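Local coordinates for secreted effector protein sseI (Salmonella enterica subsp. enterica serovar Typhimurium, PDB 4G29) that is a secreted virulence effector whose catalytic domain belongs to the cysteine protease superfamily and probably acts as a papain-like thiol enzyme, at residues T9-T13 / K123-A127; N60-R64 / T136-S141; T78-A82 / D95-F101; D91-V96 / P112-A117. All blocks are in the same frame, centred on the assembly; numbering follows the deposited sequence.

Contact 1: T9-T13 / K123-A127; sequences TYNLT and KYRMA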
# COMPACT_ATOMS: atom_id res chain seq x y z
N THR A 9 16.97 7.51 -4.74
CA THR A 9 16.08 6.56 -5.50
C THR A 9 14.69 7.14 -5.87
O THR A 9 14.43 8.32 -5.68
CB THR A 9 16.01 5.17 -4.82
OG1 THR A 9 15.42 5.28 -3.51
CG2 THR A 9 17.44 4.62 -4.71
N TYR A 10 13.82 6.30 -6.42
CA TYR A 10 12.73 6.76 -7.27
C TYR A 10 11.38 6.30 -6.76
O TYR A 10 11.30 5.37 -5.96
CB TYR A 10 12.91 6.23 -8.69
CG TYR A 10 13.34 4.77 -8.74
CD1 TYR A 10 14.69 4.40 -8.57
CD2 TYR A 10 12.41 3.76 -8.92
CE1 TYR A 10 15.07 3.08 -8.60
CE2 TYR A 10 12.81 2.42 -8.96
CZ TYR A 10 14.13 2.09 -8.79
OH TYR A 10 14.50 0.77 -8.83
N ASN A 11 10.34 6.98 -7.21
CA ASN A 11 8.96 6.62 -6.86
C ASN A 11 8.27 5.86 -7.99
O ASN A 11 7.23 5.18 -7.75
CB ASN A 11 8.16 7.88 -6.54
CG ASN A 11 8.54 8.50 -5.22
OD1 ASN A 11 9.27 7.92 -4.41
ND2 ASN A 11 8.05 9.71 -4.98
N LEU A 12 8.81 6.02 -9.20
CA LEU A 12 8.18 5.52 -10.42
C LEU A 12 9.15 4.64 -11.17
O LEU A 12 10.19 5.12 -11.58
CB LEU A 12 7.74 6.69 -11.31
CG LEU A 12 6.70 7.64 -10.70
CD1 LEU A 12 6.43 8.86 -11.56
CD2 LEU A 12 5.40 6.94 -10.39
N THR A 13 8.78 3.39 -11.38
CA THR A 13 9.66 2.47 -12.09
C THR A 13 9.70 2.74 -13.59
O THR A 13 8.75 3.32 -14.13
CB THR A 13 9.19 1.01 -11.88
OG1 THR A 13 10.21 0.13 -12.38
CG2 THR A 13 7.85 0.74 -12.57
N LYS A 123 10.98 0.40 -0.82
CA LYS A 123 10.61 1.79 -0.52
C LYS A 123 10.06 1.93 0.92
O LYS A 123 10.47 2.84 1.68
CB LYS A 123 9.58 2.32 -1.51
CG LYS A 123 9.42 3.84 -1.48
CD LYS A 123 10.57 4.55 -2.15
CE LYS A 123 10.42 6.04 -2.14
NZ LYS A 123 11.61 6.77 -2.74
N TYR A 124 9.17 1.04 1.32
CA TYR A 124 8.58 1.05 2.65
C TYR A 124 9.62 0.72 3.70
O TYR A 124 9.67 1.38 4.72
CB TYR A 124 7.34 0.14 2.75
CG TYR A 124 6.07 0.86 2.35
CD1 TYR A 124 5.80 1.14 1.02
CD2 TYR A 124 5.18 1.29 3.32
CE1 TYR A 124 4.63 1.81 0.64
CE2 TYR A 124 4.02 2.01 2.97
CZ TYR A 124 3.75 2.23 1.61
OH TYR A 124 2.59 2.92 1.27
N ARG A 125 10.50 -0.23 3.41
CA ARG A 125 11.61 -0.50 4.34
C ARG A 125 12.54 0.68 4.58
O ARG A 125 12.95 0.90 5.72
CB ARG A 125 12.41 -1.70 3.86
CG ARG A 125 11.64 -2.98 3.98
CD ARG A 125 12.54 -4.16 3.61
NE ARG A 125 11.85 -5.44 3.68
CZ ARG A 125 12.24 -6.56 3.07
NH1 ARG A 125 13.32 -6.61 2.29
NH2 ARG A 125 11.49 -7.66 3.20
N MSE A 126 12.85 1.45 3.55
CA MSE A 126 13.77 2.58 3.73
C MSE A 126 13.05 3.76 4.37
O MSE A 126 13.69 4.67 4.86
CB MSE A 126 14.48 2.96 2.41
CG MSE A 126 13.58 3.44 1.28
SE MSE A 126 14.42 3.72 -0.53
CE MSE A 126 15.14 5.56 -0.26
N ALA A 127 11.71 3.73 4.39
CA ALA A 127 10.92 4.80 4.98
C ALA A 127 10.84 4.70 6.51
O ALA A 127 10.48 5.69 7.13
CB ALA A 127 9.51 4.81 4.40
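This is a small, mostly polar surface contact between the N-terminal loop of the modelled chain and the last turn of helix 117-126. It buries only 162 Å² in all. The nearest backbones stay well apart, with the CA atoms of Asn-11 and Lys-123 8.1 Å from each other, so side chains must span the gap. Lys-123 does most of this. Its side chain is extended beyond CG, with chi3 and chi4 both t, and carries the ammonium to the loop. There NZ of Lys-123 gives a weak hydrogen bond of 3.1 Å to OD1 of Asn-11. The carbonyl O of Tyr-10 lies 3.5 Å from NZ of Lys-123, so the amine sits among oxygens of the loop. The other end of the Asn-11 amide is held by Asn-110. One helical turn on, selenomethionine Met-126 reaches the loop with its terminal methyl: CE of Met-126 is 3.3 Å from OG1 of Thr-9. Tyr-10 points its CA-to-CB bond away from the helix end, and its hydroxyl bonds to Glu-119, earlier on the same helix. Asn-11 and Thr-13 also make backbone hydrogen bonds to Ile-114 of strand 113-116. The loop thus lies along strand 113-116 and reaches the end of the helix that follows it, a surface contact of an N-terminal loop with a helix C-terminus in a papain-like fold.

Contact 2: N60-R64 / T136-S141; sequences NIRYR and TDFSNS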
# COMPACT_ATOMS: atom_id res chain seq x y z
N ASN A 60 -4.38 -10.58 -12.94
CA ASN A 60 -4.23 -11.07 -11.57
C ASN A 60 -4.14 -9.88 -10.59
O ASN A 60 -3.23 -9.77 -9.80
CB ASN A 60 -3.02 -11.97 -11.39
CG ASN A 60 -3.04 -12.67 -10.04
OD1 ASN A 60 -4.10 -12.79 -9.44
ND2 ASN A 60 -1.89 -13.05 -9.54
N ILE A 61 -5.17 -9.05 -10.65
CA ILE A 61 -5.24 -7.85 -9.82
C ILE A 61 -5.63 -8.27 -8.40
O ILE A 61 -6.54 -9.06 -8.18
CB ILE A 61 -6.27 -6.84 -10.35
CG1 ILE A 61 -5.96 -6.47 -11.82
CG2 ILE A 61 -6.35 -5.64 -9.38
CD1 ILE A 61 -4.83 -5.62 -11.98
N ARG A 62 -4.84 -7.79 -7.43
CA ARG A 62 -5.10 -8.04 -6.04
C ARG A 62 -5.12 -6.70 -5.31
O ARG A 62 -4.47 -5.74 -5.77
CB ARG A 62 -4.01 -8.91 -5.44
CG ARG A 62 -4.05 -10.36 -5.84
CD ARG A 62 -2.64 -10.86 -6.09
NE ARG A 62 -2.11 -10.34 -7.35
CZ ARG A 62 -0.82 -10.31 -7.70
NH1 ARG A 62 0.15 -10.77 -6.89
NH2 ARG A 62 -0.49 -9.84 -8.89
N TYR A 63 -5.77 -6.72 -4.14
CA TYR A 63 -5.95 -5.59 -3.28
C TYR A 63 -5.13 -5.85 -2.04
O TYR A 63 -5.36 -6.81 -1.36
CB TYR A 63 -7.42 -5.40 -2.99
CG TYR A 63 -8.22 -5.15 -4.25
CD1 TYR A 63 -8.21 -3.89 -4.88
CD2 TYR A 63 -8.90 -6.18 -4.87
CE1 TYR A 63 -8.93 -3.66 -6.03
CE2 TYR A 63 -9.57 -5.97 -6.09
CZ TYR A 63 -9.60 -4.73 -6.63
OH TYR A 63 -10.30 -4.61 -7.82
N ARG A 64 -4.17 -4.96 -1.80
CA ARG A 64 -3.22 -5.11 -0.74
C ARG A 64 -3.64 -4.30 0.48
O ARG A 64 -3.61 -3.07 0.44
CB ARG A 64 -1.80 -4.71 -1.22
CG ARG A 64 -0.70 -4.97 -0.17
CD ARG A 64 0.69 -4.98 -0.80
NE ARG A 64 0.86 -6.15 -1.66
CZ ARG A 64 2.00 -6.55 -2.22
NH1 ARG A 64 3.08 -5.80 -2.10
NH2 ARG A 64 2.08 -7.67 -2.94
N THR A 136 -1.58 -8.26 3.52
CA THR A 136 -2.14 -9.42 2.93
C THR A 136 -2.78 -8.96 1.60
O THR A 136 -3.34 -7.88 1.55
CB THR A 136 -3.26 -10.06 3.82
OG1 THR A 136 -2.77 -10.32 5.14
CG2 THR A 136 -3.88 -11.34 3.16
N ASP A 137 -2.60 -9.75 0.53
CA ASP A 137 -3.30 -9.55 -0.74
C ASP A 137 -4.62 -10.32 -0.81
O ASP A 137 -4.71 -11.50 -0.42
CB ASP A 137 -2.39 -9.92 -1.92
CG ASP A 137 -1.18 -9.02 -2.06
OD1 ASP A 137 -1.22 -7.88 -1.63
OD2 ASP A 137 -0.15 -9.48 -2.62
N PHE A 138 -5.63 -9.66 -1.40
CA PHE A 138 -6.99 -10.19 -1.48
C PHE A 138 -7.49 -10.05 -2.90
O PHE A 138 -7.06 -9.17 -3.66
CB PHE A 138 -7.92 -9.39 -0.56
CG PHE A 138 -7.55 -9.45 0.86
CD1 PHE A 138 -8.09 -10.44 1.67
CD2 PHE A 138 -6.71 -8.50 1.46
CE1 PHE A 138 -7.76 -10.51 3.01
CE2 PHE A 138 -6.44 -8.59 2.84
CZ PHE A 138 -6.94 -9.57 3.57
N SER A 139 -8.43 -10.90 -3.28
CA SER A 139 -9.01 -10.81 -4.61
C SER A 139 -10.11 -9.75 -4.66
O SER A 139 -10.50 -9.32 -5.74
CB SER A 139 -9.55 -12.19 -5.03
OG SER A 139 -10.68 -12.46 -4.20
N ASN A 140 -10.61 -9.30 -3.51
CA ASN A 140 -11.77 -8.41 -3.47
C ASN A 140 -11.47 -7.21 -2.58
O ASN A 140 -10.91 -7.40 -1.49
CB ASN A 140 -12.98 -9.21 -2.97
CG ASN A 140 -14.22 -8.36 -2.80
OD1 ASN A 140 -14.34 -7.61 -1.83
ND2 ASN A 140 -15.15 -8.45 -3.76
N SER A 141 -11.80 -6.00 -3.05
CA SER A 141 -11.41 -4.79 -2.35
C SER A 141 -12.20 -4.60 -1.03
O SER A 141 -11.67 -4.06 -0.05
CB SER A 141 -11.57 -3.55 -3.20
OG SER A 141 -12.93 -3.29 -3.50
O HOH W 1 -9.17 -9.11 -8.18
O HOH W 2 0.13 -11.55 -4.13
O HOH W 3 -12.92 -3.35 -6.89
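Thr-136 opens the second segment near the end of strand 132-138. Its carbonyl O receives a CA-H...O contact from CA of Arg-64 at 3.6 Å. Asp-137 follows and forms a non-hydrogen-bonded antiparallel pair with Arg-64. Their side chains share one face of the sheet and close a bidentate salt bridge: NE of Arg-64 to OD1 of Asp-137 is 2.7 Å, and NH2 of Arg-64 to OD2 of Asp-137 is 2.9 Å. A water also links OD2 of Asp-137 to NH1 of Arg-62, which has its own salt bridge with Asp-91. Phe-138 pairs with Tyr-63 through both backbone hydrogen bonds. Tyr-63 N to Phe-138 O is 2.8 Å, and Phe-138 N to Tyr-63 O is 2.9 Å. These two aromatic side chains lie on the other face of the sheet, where helix 141-147 packs. At Ser-139 the strand has ended, and a water bridges its carbonyl O to that of Ile-61. Asn-140 is the N-cap of helix 141-147. Ser-141 starts that helix over the Tyr-63 ring, with its CB 3.8 Å from the ring centroid in a CH-pi contact. The Tyr-63 hydroxyl bonds to Ser-50 of helix 42-55. Such antiparallel pairing of strands distant in sequence, with helices on the aromatic face, belongs to the central sheet of this papain-like domain.

Contact 3: T78-A82 / D95-F101; sequences TNHFA and DVSAHQF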
# COMPACT_ATOMS: atom_id res chain seq x y z
N THR A 78 -2.45 1.90 12.11
CA THR A 78 -2.67 2.66 10.89
C THR A 78 -2.85 1.70 9.72
O THR A 78 -2.07 0.75 9.57
CB THR A 78 -1.53 3.56 10.67
OG1 THR A 78 -1.44 4.49 11.76
CG2 THR A 78 -1.66 4.31 9.29
N ASN A 79 -3.86 1.94 8.91
CA ASN A 79 -4.09 1.10 7.74
C ASN A 79 -3.69 1.81 6.46
O ASN A 79 -3.50 3.07 6.41
CB ASN A 79 -5.48 0.46 7.74
CG ASN A 79 -6.60 1.46 7.49
OD1 ASN A 79 -6.31 2.66 7.35
ND2 ASN A 79 -7.87 1.00 7.40
N HIS A 80 -3.53 1.04 5.42
CA HIS A 80 -3.23 1.55 4.10
C HIS A 80 -3.60 0.47 3.07
O HIS A 80 -3.74 -0.71 3.41
CB HIS A 80 -1.75 1.92 3.97
CG HIS A 80 -1.43 2.72 2.74
ND1 HIS A 80 -2.01 3.94 2.46
CD2 HIS A 80 -0.58 2.46 1.71
CE1 HIS A 80 -1.54 4.39 1.31
NE2 HIS A 80 -0.68 3.50 0.83
N PHE A 81 -3.80 0.91 1.85
CA PHE A 81 -4.22 0.04 0.74
C PHE A 81 -3.51 0.37 -0.55
O PHE A 81 -3.35 1.54 -0.92
CB PHE A 81 -5.74 0.08 0.53
CG PHE A 81 -6.51 -0.34 1.76
CD1 PHE A 81 -6.75 -1.66 2.01
CD2 PHE A 81 -6.97 0.60 2.64
CE1 PHE A 81 -7.40 -2.04 3.13
CE2 PHE A 81 -7.63 0.19 3.78
CZ PHE A 81 -7.82 -1.11 4.01
N ALA A 82 -3.12 -0.66 -1.27
CA ALA A 82 -2.52 -0.48 -2.57
C ALA A 82 -3.12 -1.53 -3.52
O ALA A 82 -3.81 -2.44 -3.06
CB ALA A 82 -0.96 -0.62 -2.51
N ASP A 95 0.52 2.45 -5.80
CA ASP A 95 0.24 2.96 -4.48
C ASP A 95 0.29 4.47 -4.55
O ASP A 95 1.23 5.11 -4.06
CB ASP A 95 1.28 2.38 -3.50
CG ASP A 95 1.04 2.76 -2.03
OD1 ASP A 95 0.07 3.47 -1.74
OD2 ASP A 95 1.87 2.32 -1.19
N VAL A 96 -0.72 5.02 -5.20
CA VAL A 96 -0.77 6.43 -5.54
C VAL A 96 -1.16 7.36 -4.37
O VAL A 96 -1.19 8.56 -4.56
CB VAL A 96 -1.61 6.72 -6.81
CG1 VAL A 96 -1.16 5.83 -8.02
CG2 VAL A 96 -3.10 6.50 -6.58
N SER A 97 -1.43 6.81 -3.19
CA SER A 97 -1.67 7.60 -2.00
C SER A 97 -0.66 7.35 -0.88
O SER A 97 -0.90 7.74 0.27
CB SER A 97 -3.08 7.41 -1.49
OG SER A 97 -3.33 6.12 -1.01
N ALA A 98 0.49 6.76 -1.20
CA ALA A 98 1.53 6.41 -0.21
C ALA A 98 1.97 7.65 0.56
O ALA A 98 2.26 7.61 1.76
CB ALA A 98 2.80 5.77 -0.94
N HIS A 99 2.04 8.74 -0.16
CA HIS A 99 2.50 10.00 0.40
C HIS A 99 1.58 10.60 1.43
O HIS A 99 1.95 11.65 2.04
CB HIS A 99 2.84 11.05 -0.64
CG HIS A 99 1.76 11.25 -1.64
ND1 HIS A 99 1.16 12.46 -1.87
CD2 HIS A 99 1.11 10.35 -2.39
CE1 HIS A 99 0.24 12.30 -2.81
NE2 HIS A 99 0.18 11.02 -3.13
N GLN A 100 0.43 9.96 1.69
CA GLN A 100 -0.35 10.34 2.88
C GLN A 100 0.47 10.25 4.19
O GLN A 100 0.12 10.88 5.16
CB GLN A 100 -1.66 9.59 3.00
CG GLN A 100 -1.56 8.16 3.43
CD GLN A 100 -2.84 7.59 4.01
OE1 GLN A 100 -3.62 8.30 4.66
NE2 GLN A 100 -3.01 6.26 3.89
N PHE A 101 1.57 9.50 4.17
CA PHE A 101 2.44 9.28 5.33
C PHE A 101 3.65 10.21 5.42
O PHE A 101 4.40 10.19 6.43
CB PHE A 101 2.90 7.81 5.38
CG PHE A 101 1.76 6.85 5.47
CD1 PHE A 101 0.86 6.95 6.50
CD2 PHE A 101 1.58 5.88 4.50
CE1 PHE A 101 -0.22 6.12 6.60
CE2 PHE A 101 0.53 5.01 4.57
CZ PHE A 101 -0.38 5.12 5.60
O HOH W 4 -2.53 3.93 -2.44
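The imidazole of His-80 is held at both nitrogens, by Asp-95 at the end of strand 90-95 and by Gln-100 in the loop after it. NE2 of His-80 donates to OD1 of Asp-95 at 2.7 Å, while ND1 of His-80 accepts from NE2 of Gln-100 at 2.9 Å. Both bonds orient the ring and are consistent with a proton on NE2. A third partner covers a ring face: Phe-101 turns its edge to His-80 in a T-shaped pair, with centroids 4.9 Å apart and planes at 68°. The side chain of His-80 also touches Cys-42, at the start of helix 42-55. Together Cys-42, His-80 and Asp-95 fit the Cys-His-Asp triad of papain-like cysteine proteases, so this contact probably supplies the His and Asp of the active site. The other carboxylate oxygen of Asp-95, OD2, is bound by Tyr-124 and Trp-120. The loop makes a type I turn from Asp-95 to Ala-98, then a short 3-10 segment, which brings Gln-100 and Phe-101 back to strand 78-87. A water lies 2.7 Å from OG of Ser-97, 2.7 Å from OD1 of Asp-95 and 2.9 Å from O of Phe-81. At the far end, CG2 of Thr-78 packs 3.5 Å from CE1 of Phe-101.

Contact 4: D91-V96 / P112-A117; sequences DYVFDV and PLILSA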
# COMPACT_ATOMS: atom_id res chain seq x y z
N ASP A 91 5.07 -8.73 -10.88
CA ASP A 91 4.09 -7.93 -10.13
C ASP A 91 4.53 -6.47 -10.00
O ASP A 91 5.70 -6.19 -9.75
CB ASP A 91 3.89 -8.52 -8.74
CG ASP A 91 2.94 -9.74 -8.73
OD1 ASP A 91 2.30 -10.04 -9.77
OD2 ASP A 91 2.81 -10.41 -7.65
N TYR A 92 3.57 -5.56 -10.18
CA TYR A 92 3.72 -4.14 -9.90
C TYR A 92 2.66 -3.67 -8.89
O TYR A 92 1.54 -4.17 -8.86
CB TYR A 92 3.60 -3.37 -11.24
CG TYR A 92 4.72 -3.75 -12.16
CD1 TYR A 92 5.96 -3.12 -12.10
CD2 TYR A 92 4.58 -4.84 -13.01
CE1 TYR A 92 6.98 -3.49 -12.95
CE2 TYR A 92 5.58 -5.23 -13.82
CZ TYR A 92 6.79 -4.55 -13.79
OH TYR A 92 7.84 -4.93 -14.62
N VAL A 93 3.05 -2.72 -8.06
CA VAL A 93 2.20 -2.14 -7.05
C VAL A 93 1.96 -0.69 -7.44
O VAL A 93 2.91 0.07 -7.60
CB VAL A 93 2.79 -2.23 -5.67
CG1 VAL A 93 1.79 -1.72 -4.62
CG2 VAL A 93 3.19 -3.69 -5.34
N PHE A 94 0.70 -0.35 -7.63
CA PHE A 94 0.24 1.03 -7.74
C PHE A 94 -0.20 1.47 -6.34
O PHE A 94 -1.17 0.93 -5.75
CB PHE A 94 -0.91 1.13 -8.74
CG PHE A 94 -0.51 1.12 -10.19
CD1 PHE A 94 0.10 0.01 -10.78
CD2 PHE A 94 -0.91 2.17 -11.02
CE1 PHE A 94 0.42 -0.00 -12.16
CE2 PHE A 94 -0.65 2.16 -12.35
CZ PHE A 94 0.05 1.08 -12.94
N ASP A 95 0.52 2.45 -5.80
CA ASP A 95 0.24 2.96 -4.48
C ASP A 95 0.29 4.47 -4.55
O ASP A 95 1.23 5.11 -4.06
CB ASP A 95 1.28 2.38 -3.50
CG ASP A 95 1.04 2.76 -2.03
OD1 ASP A 95 0.07 3.47 -1.74
OD2 ASP A 95 1.87 2.32 -1.19
N VAL A 96 -0.72 5.02 -5.20
CA VAL A 96 -0.77 6.43 -5.54
C VAL A 96 -1.16 7.36 -4.37
O VAL A 96 -1.19 8.56 -4.56
CB VAL A 96 -1.61 6.72 -6.81
CG1 VAL A 96 -1.16 5.83 -8.02
CG2 VAL A 96 -3.10 6.50 -6.58
N PRO A 112 3.28 9.77 -5.02
CA PRO A 112 2.65 8.53 -5.43
C PRO A 112 3.70 7.51 -5.95
O PRO A 112 4.67 7.91 -6.59
CB PRO A 112 1.76 8.96 -6.59
CG PRO A 112 2.23 10.32 -6.97
CD PRO A 112 2.79 10.93 -5.79
N LEU A 113 3.48 6.24 -5.65
CA LEU A 113 4.40 5.18 -6.07
C LEU A 113 3.73 4.31 -7.12
O LEU A 113 2.62 3.91 -6.97
CB LEU A 113 4.74 4.27 -4.87
CG LEU A 113 5.29 4.94 -3.63
CD1 LEU A 113 5.44 3.90 -2.50
CD2 LEU A 113 6.57 5.74 -3.94
N ILE A 114 4.48 4.01 -8.18
CA ILE A 114 4.14 2.90 -9.10
C ILE A 114 5.47 2.17 -9.32
O ILE A 114 6.38 2.68 -10.01
CB ILE A 114 3.55 3.40 -10.42
CG1 ILE A 114 2.32 4.28 -10.20
CG2 ILE A 114 3.16 2.18 -11.36
CD1 ILE A 114 1.78 4.92 -11.49
N LEU A 115 5.59 0.99 -8.72
CA LEU A 115 6.85 0.32 -8.56
C LEU A 115 6.71 -1.16 -8.79
O LEU A 115 5.63 -1.68 -8.66
CB LEU A 115 7.43 0.51 -7.16
CG LEU A 115 7.88 1.93 -6.74
CD1 LEU A 115 8.20 1.97 -5.29
CD2 LEU A 115 9.14 2.29 -7.58
N SER A 116 7.80 -1.86 -9.07
CA SER A 116 7.69 -3.33 -8.97
C SER A 116 7.38 -3.73 -7.53
O SER A 116 7.59 -2.94 -6.59
CB SER A 116 8.96 -4.04 -9.42
OG SER A 116 9.98 -3.96 -8.42
N ALA A 117 6.90 -4.95 -7.32
CA ALA A 117 6.57 -5.37 -5.96
C ALA A 117 7.83 -5.33 -5.10
O ALA A 117 7.78 -4.95 -3.95
CB ALA A 117 5.98 -6.75 -5.92
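Phe-94 and Ile-114 form the apolar centre. They face each other as a non-hydrogen-bonded antiparallel pair, with both side chains on one face of the sheet. CG2 of Ile-114 sits over the Phe-94 ring, 3.6 Å from its centroid, as a CH-pi contact. Val-96 extends this patch, with its CB 4.1 Å from CB of Pro-112. Helix 42-55 packs on the same face, and its Phe-52 and Met-53 touch Phe-94. Val-93, Asp-95, Leu-113 and Leu-115 lie on the opposite face, toward helix 117-126. CG2 of Val-93 approaches CB of Ala-117 at 4.2 Å. On this buried face the Asp-95 carboxylate bonds to Tyr-124, Trp-120 and His-80.

Between the strands runs the backbone ladder. Val-93 and Leu-115 bond in both directions, N of Val-93 to O of Leu-115 at 2.8 Å and N of Leu-115 to O of Val-93 at 3.0 Å. Asp-95 and Leu-113 repeat this, with N of Asp-95 to O of Leu-113 at 2.8 Å and N of Leu-113 to O of Asp-95 at 3.0 Å. At the polar edge, N of Ala-117 donates to O of Asp-91 at 3.0 Å, where strand 113-116 passes into helix 117-126 with Ser-116 as N-cap. The Asp-91 carboxylate pairs with Arg-62. This edge-strand ladder is part of the antiparallel sheet that carries the probable triad aspartate of a papain-like enzyme.

Overall arrangement
Contacts 2, 3 and 4 all reach one antiparallel sheet. Contact 4 holds an edge strand, and contact 2 pairs strands farther across. Contacts 3 and 4 share Asp-95 and Val-96, with centres 11 Å apart. Contact 2 joins contact 3 through the backbone, N of Arg-64 to O of Ala-82 at 2.8 Å, and contact 4 through a salt bridge, NH1 of Arg-62 to OD2 of Asp-91 at 2.8 Å. Contact 1 lies about 21 Å from contact 2, centre to centre. Yet its helix 117-126 backs the probable catalytic aspartate of contacts 3 and 4: OH of Tyr-124 is 2.6 Å from OD2 of Asp-95. Thr-13 N also meets Ile-114 O of contact 4 at 2.9 Å.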